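Local structure of Non-structural protein 3 (Porcine deltacoronavirus, 6LN0) at residues A391-A396 with W400-K405. The protein is a multidomain coronavirus replicase subunit whose modelled part carries a macro domain and a zinc-bearing papain-like protease, which probably cleaves the viral polyprotein. Numbering follows the deposited sequence.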
# COMPACT_ATOMS: atom_id res chain seq x y z
N ALA A 391 18.02 31.92 -20.34
CA ALA A 391 18.46 30.64 -20.87
C ALA A 391 18.90 29.73 -19.73
O ALA A 391 18.90 30.11 -18.55
CB ALA A 391 19.59 30.81 -21.88
N ILE A 392 19.26 28.50 -20.09
CA ILE A 392 19.85 27.55 -19.17
C ILE A 392 21.12 27.02 -19.81
O ILE A 392 21.12 26.65 -20.98
CB ILE A 392 18.88 26.41 -18.81
CG1 ILE A 392 17.68 26.95 -18.00
CG2 ILE A 392 19.60 25.36 -18.03
CD1 ILE A 392 16.65 25.89 -17.55
N LYS A 393 22.20 27.02 -19.05
CA LYS A 393 23.45 26.45 -19.51
C LYS A 393 23.80 25.23 -18.67
O LYS A 393 23.49 25.15 -17.47
CB LYS A 393 24.60 27.48 -19.47
CG LYS A 393 24.45 28.66 -20.44
CD LYS A 393 25.80 29.14 -20.94
CE LYS A 393 25.95 30.66 -20.85
NZ LYS A 393 27.40 31.10 -20.79
N PHE A 394 24.45 24.27 -19.33
CA PHE A 394 24.80 22.98 -18.75
C PHE A 394 26.24 22.68 -19.13
O PHE A 394 26.59 22.72 -20.31
CB PHE A 394 23.86 21.90 -19.29
CG PHE A 394 23.90 20.59 -18.54
CD1 PHE A 394 24.97 19.72 -18.68
CD2 PHE A 394 22.83 20.19 -17.74
CE1 PHE A 394 24.99 18.50 -18.02
CE2 PHE A 394 22.85 18.98 -17.07
CZ PHE A 394 23.93 18.14 -17.21
N ALA A 395 27.08 22.40 -18.13
CA ALA A 395 28.44 21.97 -18.39
C ALA A 395 29.00 21.36 -17.12
O ALA A 395 28.71 21.84 -16.02
CB ALA A 395 29.33 23.13 -18.85
N ALA A 396 29.80 20.31 -17.27
CA ALA A 396 30.47 19.68 -16.13
C ALA A 396 29.48 19.25 -15.05
O ALA A 396 29.72 19.44 -13.85
CB ALA A 396 31.54 20.60 -15.55
N TRP A 400 22.59 25.96 -14.78
CA TRP A 400 22.30 27.19 -14.07
C TRP A 400 21.52 28.10 -14.99
O TRP A 400 21.68 28.05 -16.21
CB TRP A 400 23.58 27.88 -13.58
CG TRP A 400 24.43 28.42 -14.70
CD1 TRP A 400 24.32 29.64 -15.28
CD2 TRP A 400 25.52 27.76 -15.37
NE1 TRP A 400 25.26 29.79 -16.27
CE2 TRP A 400 26.01 28.65 -16.35
CE3 TRP A 400 26.13 26.50 -15.24
CZ2 TRP A 400 27.08 28.33 -17.18
CZ3 TRP A 400 27.19 26.18 -16.08
CH2 TRP A 400 27.66 27.10 -17.03
N TYR A 401 20.70 28.95 -14.38
CA TYR A 401 19.97 29.95 -15.14
C TYR A 401 20.87 31.15 -15.41
O TYR A 401 21.66 31.57 -14.56
CB TYR A 401 18.73 30.40 -14.39
CG TYR A 401 18.07 31.61 -15.00
CD1 TYR A 401 17.68 31.60 -16.33
CD2 TYR A 401 17.85 32.75 -14.25
CE1 TYR A 401 17.08 32.71 -16.90
CE2 TYR A 401 17.26 33.86 -14.81
CZ TYR A 401 16.87 33.84 -16.13
OH TYR A 401 16.27 34.95 -16.70
N THR A 402 20.74 31.71 -16.61
CA THR A 402 21.41 32.95 -16.94
C THR A 402 20.45 33.79 -17.77
O THR A 402 19.92 33.31 -18.78
CB THR A 402 22.72 32.70 -17.70
OG1 THR A 402 23.19 33.93 -18.27
CG2 THR A 402 22.53 31.68 -18.82
N ASN A 403 20.18 35.01 -17.32
CA ASN A 403 19.58 35.99 -18.20
C ASN A 403 20.59 36.34 -19.29
O ASN A 403 21.78 36.06 -19.17
CB ASN A 403 19.15 37.22 -17.40
CG ASN A 403 17.91 37.87 -17.96
OD1 ASN A 403 17.86 38.24 -19.14
ND2 ASN A 403 16.89 38.02 -17.11
N GLY A 404 20.11 36.94 -20.36
CA GLY A 404 20.91 37.00 -21.57
C GLY A 404 22.29 37.64 -21.43
O GLY A 404 23.19 37.39 -22.25
N LYS A 405 22.49 38.47 -20.41
CA LYS A 405 23.55 39.48 -20.41
C LYS A 405 24.56 39.21 -19.30
O LYS A 405 24.64 40.00 -18.36
CB LYS A 405 22.90 40.91 -20.25
CG LYS A 405 21.67 41.25 -21.13
CD LYS A 405 21.61 40.62 -22.52
CE LYS A 405 22.83 40.94 -23.38
NZ LYS A 405 22.86 42.33 -23.88
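Lys-393 lays its CB over the six-membered ring of Trp-400, 3.8 Å from the centroid and 26° off the ring normal, a CH-pi contact offset toward the CE2-CZ2 side of that ring. The indole reaches across to its partner strand because its CG sits between backbone N and carbonyl carbon (chi1 68°). Further out, Lys-393 CG packs against Thr-402 CG2 at 3.9 Å, and the bent lysine chain carries NZ to a salt bridge with Glu-386. Beneath these side chains, Lys-393 and Trp-400 form an antiparallel hydrogen-bonded pair, with Trp-400 N to Lys-393 O at 2.9 Å. Ala-391 and Thr-402 form the other such pair; Ala-391 N reaches Thr-402 O at 2.8 Å. Between them, Ile-392 and Tyr-401 make the non-hydrogen-bonded pair and turn to the opposite face, toward helix 260-270. There Tyr-401 brings the edge of its ring to Ala-391 O, CD1 lying 2.9 Å from that oxygen. Strand 416-423 flanks 391-395 on its other side, making this beta hairpin the end of the sheet in the papain-like protease region. Backbone bonds thus set the register, while the lysine's aliphatic part covers the indole and its charge is answered by Glu-386.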